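Local coordinates for protein putative sulfatase yidJ (Bacteroides fragilis, PDB 2QZU) that probably hydrolyses sulfate esters, as a metal-binding member of the sulfatase family with the fold of the alkaline phosphatase clan, at residues N97-S100 / E101-P104; G131-H134 / L135-P138; Y142-Y146 / N147-K151; E156-P160 / E161-G165. One frame throughout, in Å; residues are numbered along the deposited sequence.

Interaction 1. Residues N97-S100 / E101-P104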
# COMPACT_ATOMS: atom_id res chain seq x y z
N ASN A 97 -8.99 -19.38 -4.02
CA ASN A 97 -8.19 -18.57 -4.94
C ASN A 97 -6.98 -19.37 -5.39
O ASN A 97 -6.47 -20.21 -4.64
CB ASN A 97 -7.68 -17.30 -4.26
CG ASN A 97 -8.70 -16.18 -4.25
OD1 ASN A 97 -8.82 -15.45 -3.27
ND2 ASN A 97 -9.42 -16.02 -5.35
N CYS A 98 -6.53 -19.11 -6.61
CA CYS A 98 -5.35 -19.79 -7.10
C CYS A 98 -4.16 -19.04 -6.51
O CYS A 98 -4.08 -17.81 -6.60
CB CYS A 98 -5.28 -19.74 -8.63
SG CYS A 98 -6.61 -20.66 -9.44
N ASN A 99 -3.28 -19.78 -5.85
CA ASN A 99 -2.07 -19.25 -5.24
C ASN A 99 -1.27 -20.47 -4.80
O ASN A 99 -1.76 -21.60 -4.88
CB ASN A 99 -2.38 -18.32 -4.05
CG ASN A 99 -3.19 -19.00 -2.96
OD1 ASN A 99 -2.89 -20.11 -2.54
ND2 ASN A 99 -4.23 -18.32 -2.48
N SER A 100 -0.05 -20.25 -4.33
CA SER A 100 0.79 -21.37 -3.92
C SER A 100 0.27 -22.16 -2.72
O SER A 100 0.68 -23.30 -2.50
CB SER A 100 2.22 -20.89 -3.66
OG SER A 100 2.26 -19.90 -2.66
N GLU A 101 -0.62 -21.57 -1.93
CA GLU A 101 -1.17 -22.25 -0.77
C GLU A 101 -2.19 -23.32 -1.20
O GLU A 101 -2.26 -24.39 -0.60
CB GLU A 101 -1.86 -21.25 0.17
CG GLU A 101 -2.53 -21.88 1.38
CD GLU A 101 -3.20 -20.86 2.29
OE1 GLU A 101 -4.17 -20.21 1.84
OE2 GLU A 101 -2.75 -20.71 3.44
N THR A 102 -2.96 -23.02 -2.24
CA THR A 102 -3.97 -23.96 -2.71
C THR A 102 -3.48 -24.86 -3.84
O THR A 102 -4.13 -25.85 -4.17
CB THR A 102 -5.22 -23.21 -3.20
OG1 THR A 102 -4.88 -22.38 -4.32
CG2 THR A 102 -5.78 -22.33 -2.09
N ALA A 103 -2.34 -24.51 -4.43
CA ALA A 103 -1.78 -25.28 -5.53
C ALA A 103 -1.61 -26.77 -5.26
O ALA A 103 -1.91 -27.60 -6.12
CB ALA A 103 -0.45 -24.68 -5.96
N PRO A 104 -1.11 -27.14 -4.07
CA PRO A 104 -0.92 -28.57 -3.76
C PRO A 104 -2.22 -29.37 -3.80
O PRO A 104 -2.20 -30.60 -3.87
CB PRO A 104 -0.30 -28.55 -2.37
CG PRO A 104 0.44 -27.24 -2.34
CD PRO A 104 -0.55 -26.30 -2.99
O HOH W 1 -3.69 -22.79 -6.89
O HOH W 2 -5.96 -19.10 -0.07

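Interaction 2. Residues G131-H134 / L135-P138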
# COMPACT_ATOMS: atom_id res chain seq x y z
N GLY A 131 -6.70 -9.17 -20.07
CA GLY A 131 -6.90 -8.90 -18.66
C GLY A 131 -6.57 -10.01 -17.69
O GLY A 131 -5.77 -10.90 -17.97
N LYS A 132 -7.22 -9.95 -16.53
CA LYS A 132 -7.03 -10.91 -15.44
C LYS A 132 -7.70 -12.25 -15.71
O LYS A 132 -8.89 -12.31 -16.02
CB LYS A 132 -7.56 -10.30 -14.15
CG LYS A 132 -7.45 -11.19 -12.93
CD LYS A 132 -8.02 -10.48 -11.71
CE LYS A 132 -8.05 -11.40 -10.51
NZ LYS A 132 -8.69 -10.75 -9.33
N TRP A 133 -6.93 -13.33 -15.57
CA TRP A 133 -7.41 -14.70 -15.78
C TRP A 133 -7.62 -15.38 -14.43
O TRP A 133 -8.70 -15.91 -14.14
CB TRP A 133 -6.35 -15.45 -16.61
CG TRP A 133 -6.63 -16.90 -16.88
CD1 TRP A 133 -5.83 -17.96 -16.54
CD2 TRP A 133 -7.72 -17.45 -17.63
NE1 TRP A 133 -6.37 -19.13 -17.03
CE2 TRP A 133 -7.53 -18.85 -17.70
CE3 TRP A 133 -8.85 -16.89 -18.24
CZ2 TRP A 133 -8.42 -19.70 -18.37
CZ3 TRP A 133 -9.75 -17.74 -18.91
CH2 TRP A 133 -9.52 -19.13 -18.96
N HIS A 134 -6.58 -15.36 -13.60
CA HIS A 134 -6.57 -15.93 -12.26
C HIS A 134 -7.15 -17.34 -12.14
O HIS A 134 -7.94 -17.61 -11.24
CB HIS A 134 -7.30 -15.00 -11.28
CG HIS A 134 -6.88 -15.18 -9.85
ND1 HIS A 134 -7.56 -14.62 -8.79
CD2 HIS A 134 -5.83 -15.85 -9.31
CE1 HIS A 134 -6.96 -14.93 -7.66
NE2 HIS A 134 -5.90 -15.68 -7.94
N LEU A 135 -6.76 -18.24 -13.04
CA LEU A 135 -7.26 -19.61 -12.99
C LEU A 135 -6.14 -20.65 -13.09
O LEU A 135 -6.40 -21.83 -13.31
CB LEU A 135 -8.30 -19.83 -14.10
CG LEU A 135 -9.69 -19.26 -13.78
CD1 LEU A 135 -10.54 -19.26 -15.05
CD2 LEU A 135 -10.34 -20.10 -12.68
N ASP A 136 -4.90 -20.21 -12.90
CA ASP A 136 -3.74 -21.11 -12.94
C ASP A 136 -3.01 -21.14 -11.60
O ASP A 136 -2.79 -20.10 -10.98
CB ASP A 136 -2.76 -20.69 -14.04
CG ASP A 136 -3.37 -20.75 -15.43
OD1 ASP A 136 -3.92 -21.80 -15.80
OD2 ASP A 136 -3.30 -19.73 -16.15
N ALA A 137 -2.63 -22.33 -11.15
CA ALA A 137 -1.90 -22.49 -9.89
C ALA A 137 -0.42 -22.16 -10.08
O ALA A 137 0.24 -22.70 -10.97
CB ALA A 137 -2.05 -23.93 -9.38
N PRO A 138 0.12 -21.25 -9.26
CA PRO A 138 1.54 -20.92 -9.42
C PRO A 138 2.44 -22.10 -9.03
O PRO A 138 2.06 -22.93 -8.21
CB PRO A 138 1.73 -19.73 -8.46
CG PRO A 138 0.34 -19.15 -8.33
CD PRO A 138 -0.52 -20.39 -8.26
O HOH W 3 -6.10 -22.10 -17.42

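Interaction 3. Residues Y142-Y146 / N147-K151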
# COMPACT_ATOMS: atom_id res chain seq x y z
N TYR A 142 8.65 -19.23 -9.09
CA TYR A 142 7.58 -18.29 -9.42
C TYR A 142 8.04 -17.16 -10.34
O TYR A 142 9.18 -16.71 -10.26
CB TYR A 142 6.99 -17.69 -8.14
CG TYR A 142 6.52 -18.73 -7.14
CD1 TYR A 142 5.59 -19.70 -7.49
CD2 TYR A 142 7.01 -18.73 -5.83
CE1 TYR A 142 5.15 -20.65 -6.57
CE2 TYR A 142 6.57 -19.68 -4.90
CZ TYR A 142 5.65 -20.63 -5.28
OH TYR A 142 5.21 -21.58 -4.38
N VAL A 143 7.14 -16.70 -11.21
CA VAL A 143 7.48 -15.60 -12.11
C VAL A 143 7.78 -14.38 -11.25
O VAL A 143 7.21 -14.22 -10.16
CB VAL A 143 6.34 -15.29 -13.12
CG1 VAL A 143 6.13 -16.48 -14.05
CG2 VAL A 143 5.06 -14.95 -12.39
N ASP A 144 8.66 -13.52 -11.75
CA ASP A 144 9.11 -12.34 -11.01
C ASP A 144 8.22 -11.10 -10.89
O ASP A 144 8.58 -10.03 -11.40
CB ASP A 144 10.49 -11.94 -11.55
CG ASP A 144 11.19 -10.92 -10.67
OD1 ASP A 144 11.10 -11.04 -9.43
OD2 ASP A 144 11.84 -10.01 -11.22
N THR A 145 7.08 -11.22 -10.22
CA THR A 145 6.21 -10.07 -9.98
C THR A 145 6.11 -9.92 -8.46
O THR A 145 6.32 -10.88 -7.72
CB THR A 145 4.79 -10.23 -10.59
OG1 THR A 145 4.22 -11.47 -10.18
CG2 THR A 145 4.88 -10.17 -12.11
N TYR A 146 5.78 -8.71 -8.00
CA TYR A 146 5.73 -8.44 -6.56
C TYR A 146 4.88 -9.38 -5.71
O TYR A 146 5.26 -9.70 -4.58
CB TYR A 146 5.28 -6.99 -6.31
CG TYR A 146 3.78 -6.82 -6.34
CD1 TYR A 146 3.11 -6.67 -7.55
CD2 TYR A 146 3.03 -6.88 -5.16
CE1 TYR A 146 1.72 -6.60 -7.59
CE2 TYR A 146 1.65 -6.82 -5.19
CZ TYR A 146 1.00 -6.69 -6.41
OH TYR A 146 -0.37 -6.69 -6.48
N ASN A 147 3.74 -9.82 -6.23
CA ASN A 147 2.86 -10.70 -5.47
C ASN A 147 3.28 -12.16 -5.45
O ASN A 147 2.51 -13.04 -5.06
CB ASN A 147 1.41 -10.56 -5.97
CG ASN A 147 1.26 -10.78 -7.47
OD1 ASN A 147 2.23 -10.73 -8.23
ND2 ASN A 147 0.02 -10.99 -7.91
N ASN A 148 4.52 -12.42 -5.86
CA ASN A 148 5.06 -13.77 -5.84
C ASN A 148 6.26 -13.84 -4.91
O ASN A 148 6.93 -14.88 -4.81
CB ASN A 148 5.46 -14.21 -7.25
CG ASN A 148 4.27 -14.69 -8.06
OD1 ASN A 148 3.13 -14.65 -7.60
ND2 ASN A 148 4.54 -15.14 -9.28
N ARG A 149 6.54 -12.73 -4.24
CA ARG A 149 7.64 -12.65 -3.28
C ARG A 149 7.05 -12.97 -1.91
O ARG A 149 5.94 -12.55 -1.58
CB ARG A 149 8.24 -11.24 -3.26
CG ARG A 149 8.92 -10.80 -4.55
CD ARG A 149 10.10 -11.69 -4.90
NE ARG A 149 10.79 -11.22 -6.11
CZ ARG A 149 11.82 -10.37 -6.10
NH1 ARG A 149 12.28 -9.89 -4.96
NH2 ARG A 149 12.38 -10.00 -7.25
N GLY A 150 7.80 -13.70 -1.10
CA GLY A 150 7.32 -14.04 0.23
C GLY A 150 6.86 -15.47 0.37
O GLY A 150 7.22 -16.34 -0.43
N LYS A 151 6.05 -15.72 1.40
CA LYS A 151 5.55 -17.05 1.69
C LYS A 151 4.55 -17.60 0.67
O LYS A 151 4.58 -18.80 0.37
CB LYS A 151 4.92 -17.07 3.08
O HOH W 4 8.76 -13.03 -7.32

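Interaction 4. Residues E156-P160 / E161-G165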
# COMPACT_ATOMS: atom_id res chain seq x y z
N GLU A 156 0.70 -16.46 -12.00
CA GLU A 156 1.28 -17.52 -12.82
C GLU A 156 0.92 -17.32 -14.29
O GLU A 156 -0.08 -16.69 -14.62
CB GLU A 156 0.78 -18.88 -12.32
CG GLU A 156 1.34 -20.08 -13.09
CD GLU A 156 2.87 -20.09 -13.13
OE1 GLU A 156 3.50 -20.27 -12.07
OE2 GLU A 156 3.43 -19.92 -14.23
N TRP A 157 1.76 -17.85 -15.17
CA TRP A 157 1.57 -17.76 -16.61
C TRP A 157 0.55 -18.80 -17.07
O TRP A 157 0.42 -19.86 -16.45
CB TRP A 157 2.92 -18.02 -17.30
CG TRP A 157 2.91 -18.00 -18.81
CD1 TRP A 157 2.51 -16.97 -19.63
CD2 TRP A 157 3.40 -19.03 -19.69
NE1 TRP A 157 2.73 -17.29 -20.94
CE2 TRP A 157 3.27 -18.55 -21.01
CE3 TRP A 157 3.94 -20.31 -19.48
CZ2 TRP A 157 3.66 -19.31 -22.12
CZ3 TRP A 157 4.32 -21.06 -20.58
CH2 TRP A 157 4.18 -20.56 -21.89
N CYS A 158 -0.17 -18.51 -18.15
CA CYS A 158 -1.12 -19.46 -18.69
C CYS A 158 -0.55 -19.90 -20.04
O CYS A 158 -0.61 -19.15 -21.01
CB CYS A 158 -2.50 -18.83 -18.91
SG CYS A 158 -3.75 -20.01 -19.50
N PRO A 159 0.03 -21.11 -20.10
CA PRO A 159 0.59 -21.59 -21.36
C PRO A 159 -0.53 -21.78 -22.39
O PRO A 159 -1.69 -21.95 -22.02
CB PRO A 159 1.25 -22.91 -20.95
CG PRO A 159 0.38 -23.39 -19.83
CD PRO A 159 0.13 -22.12 -19.04
N PRO A 160 -0.19 -21.75 -23.68
CA PRO A 160 -1.20 -21.91 -24.74
C PRO A 160 -2.18 -23.07 -24.57
O PRO A 160 -3.38 -22.91 -24.81
CB PRO A 160 -0.35 -22.05 -26.00
CG PRO A 160 0.82 -21.15 -25.70
CD PRO A 160 1.15 -21.54 -24.27
N GLU A 161 -1.69 -24.23 -24.14
CA GLU A 161 -2.56 -25.39 -23.98
C GLU A 161 -3.55 -25.27 -22.83
O GLU A 161 -4.43 -26.12 -22.67
CB GLU A 161 -1.73 -26.67 -23.82
CG GLU A 161 -0.98 -26.79 -22.51
CD GLU A 161 0.39 -26.13 -22.53
OE1 GLU A 161 0.64 -25.28 -23.42
OE2 GLU A 161 1.20 -26.45 -21.64
N ARG A 162 -3.42 -24.22 -22.02
CA ARG A 162 -4.35 -24.00 -20.91
C ARG A 162 -5.22 -22.76 -21.13
O ARG A 162 -5.87 -22.27 -20.21
CB ARG A 162 -3.59 -23.87 -19.58
CG ARG A 162 -3.10 -25.20 -19.00
CD ARG A 162 -2.35 -25.00 -17.68
NE ARG A 162 -3.17 -24.35 -16.66
CZ ARG A 162 -4.10 -24.96 -15.94
NH1 ARG A 162 -4.35 -26.25 -16.13
NH2 ARG A 162 -4.82 -24.27 -15.06
N ARG A 163 -5.24 -22.25 -22.37
CA ARG A 163 -6.02 -21.05 -22.67
C ARG A 163 -7.44 -21.32 -23.18
O ARG A 163 -8.17 -20.39 -23.48
CB ARG A 163 -5.26 -20.18 -23.67
CG ARG A 163 -3.99 -19.62 -23.08
CD ARG A 163 -3.17 -18.80 -24.07
NE ARG A 163 -1.88 -18.47 -23.48
CZ ARG A 163 -0.88 -17.88 -24.13
NH1 ARG A 163 -1.01 -17.54 -25.41
NH2 ARG A 163 0.27 -17.66 -23.51
N HIS A 164 -7.80 -22.59 -23.26
CA HIS A 164 -9.13 -22.99 -23.69
C HIS A 164 -9.70 -22.28 -24.93
O HIS A 164 -10.84 -21.83 -24.93
CB HIS A 164 -10.08 -22.85 -22.50
CG HIS A 164 -9.77 -23.80 -21.39
ND1 HIS A 164 -10.28 -25.07 -21.33
CD2 HIS A 164 -8.91 -23.69 -20.34
CE1 HIS A 164 -9.75 -25.71 -20.30
NE2 HIS A 164 -8.92 -24.89 -19.69
N GLY A 165 -8.89 -22.19 -25.98
CA GLY A 165 -9.36 -21.58 -27.21
C GLY A 165 -9.10 -20.10 -27.43
O GLY A 165 -9.28 -19.61 -28.54
O HOH W 5 2.44 -15.91 -23.54
O HOH W 6 -6.19 -23.39 -25.92

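Interaction 1. Residues N97-S100 / E101-P104
The carboxamide of Asn-99 is the flat group around which this turn closes: its OD1 end meets the backbone amides of Glu-101 and Thr-102, its ND2 end meets a water, and the hydroxyl of Thr-102 lies above one face, offset from CG, with Thr-102 OG1 4.0 Å from Asn-99 CG. The bond from Thr-102 N to Asn-99 OD1, 2.9 Å long, is the sounder of the two that OD1 accepts; the donor is tilted 21° from the carbonyl plane. Glu-101 N comes to 2.8 Å of Asn-99 OD1, but the angle at its hydrogen is poor and the bond weak. The amide can bend back over its own turn because CG sits between the backbone N and the carbonyl carbon (chi1 58°). Asparagine suits the place, since one end of its amide accepts while the other donates: ND2 gives a hydrogen to a water that in turn donates to Glu-101 OE1, an oxygen that also takes the backbone N-H of Ala-21 of the second subunit. Thr-102 fastens the start of the turn, its OG1 donating to Asn-97 O over 2.7 Å, in the carbonyl plane, while a second water joins OG1 to Asn-99 N. Ser-100 OG hydrogen-bonds to Ala-153 N, outside the turn. Asn-99 O receives weak bonds from Thr-102 N (3.2 Å) and Ala-103 N (3.0 Å). Side-chain and main-chain oxygens of one asparagine both accepting from amides two to four residues ahead fit an Asx motif, mostly of weak bonds, leading into the 3-10 turn that begins at Ala-103.

Interaction 2. Residues G131-H134 / L135-P138
Between Trp-133 and Leu-135 the backbone passes through a left-handed conformation at His-134, with phi and psi both near 46°, and this kink folds Leu-135 back over the indole. Leu-135 CB makes a CH-pi contact with the five-membered ring of Trp-133, 3.8 Å from its centroid and 21° off the normal, while Leu-135 CD1 lies over the same indole nearer its rim, 4.0 Å from Trp-133 CZ2. A branched aliphatic chain suits this buried spot because it can spread over both indole rings. The segment GKWHL resembles the sulfatase sequence whose lysine and histidine line the active site in relatives; consistent with that, His-134 ND1 is hydrogen-bonded to Ser-76 OG, a serine here though predicted to become 3-oxoalanine, and Lys-132 NZ pairs with Asp-36. In Trp-133, CG anti to the backbone N (chi1 177°) sets the indole on the side of Leu-135; Tyr-129 and Trp-169 meet it edge-to-face. At the indole edge, near the ring plane, stands Asp-136, whose OD2 is 3.1 Å from Trp-133 CD1. One water bridges the pair, accepting from Trp-133 NE1 at 3.0 Å and donating to Asp-136 OD1 at 2.7 Å. That carboxylate oxygen is also held by a salt bridge from Arg-162.

Interaction 3. Residues Y142-Y146 / N147-K151
Val-143 O is gripped from one face of its carbonyl plane by two donors, Asn-148 ND2 and Thr-145 N, each 3.0 Å from it. The bond from Thr-145 closes an inverse gamma turn centred on Asp-144; the one from Asn-148 ties that turn to the next, in which Asn-148 N donates to Thr-145 O. An asparagine fits because its other amide atom is an acceptor: Asn-148 OD1 takes the backbone amides of Trp-154 and Asn-155. Thr-145 OG1 donates to Asn-147 OD1 over 2.9 Å, nearly along the C=O axis. Asn-147 ND2 reaches Thr-174 O. Asn-147 CB sits over one face of the Tyr-146 ring in a CH-pi contact, 4.0 Å from its centroid, with ring and amide planes 16° apart. Arg-149 bends at chi2 (-62°) so that its guanidinium comes level with the Asp-144 carboxylate. Arg-149 NH2 donates to the syn lone pair of Asp-144 OD1 at 2.7 Å, and Arg-149 NE adds a weak bond. In the second subunit, Lys-24 NZ hydrogen-bonds to Tyr-146 O and Asp-344 O accepts weakly from Arg-149 NH1. With both ends held, the Asn-148 amide should be fixed in rotation; solvent probably screens the exposed Asp-144 ion pair in part.

Interaction 4. Residues E156-P160 / E161-G165
Arg-163 holds Cys-158 O with two nitrogens side-on, NE at 2.9 Å and NH2 at 3.0 Å, the oxygen lying close to the guanidinium plane. The grip spans two overlapping i-to-i+3 turns, Arg-162 N to Pro-159 O and Arg-163 N to Pro-160 O, in the long connection from strand 126-130 to the parallel edge strand 168-172. Arginine suits the place because its chain, extended from CG to NE (chi2 177°), carries the guanidinium back along the turn and still has NH1 for Thr-186 O. Trp-169 adds a cation-pi contact. A water accepts from both Arg-163 NH2 and Trp-157 NE1; the indole stands nearly perpendicular to the guanidinium, their planes 86° apart. Over one guanidinium face lies the ring nitrogen of Pro-160, 3.7 Å from Arg-163 NE. The prolines, which have no N-H to offer, lead into the turn and present aliphatic ring carbons: Pro-159 runs beside Arg-162, with Pro-159 CG 3.8 Å from Arg-162 CD, before that arginine goes on to its salt bridge with Asp-136. Glu-161, bent at chi2, folds back over Pro-159. The buried Cys-158 has its SG 3.6 Å from Arg-163 CG and 3.2 Å from Arg-162 O.

How the interactions relate
Interactions 2, 3 and 4 follow one another along the connection between strands 126-130 and 168-172, and interaction 1, from an earlier loop, packs against it. The centres of interactions 1 and 2 are 11 Å apart; His-134 NE2 probably bonds to Cys-98 O at 3.1 Å, which would help hold the imidazole whose other nitrogen bonds to Ser-76, the predicted 3-oxoalanine site. Interactions 2 and 4, 9 Å apart between centres, are joined by the 2.7 Å salt bridge from Arg-162 NH2 to Asp-136 OD1. Interaction 3 lies farther out, touching interaction 1 where Tyr-142 OH packs 3.2 Å from Ser-100 CB. Interactions 1 and 3 both meet the second subunit; interactions 2 and 4 do not.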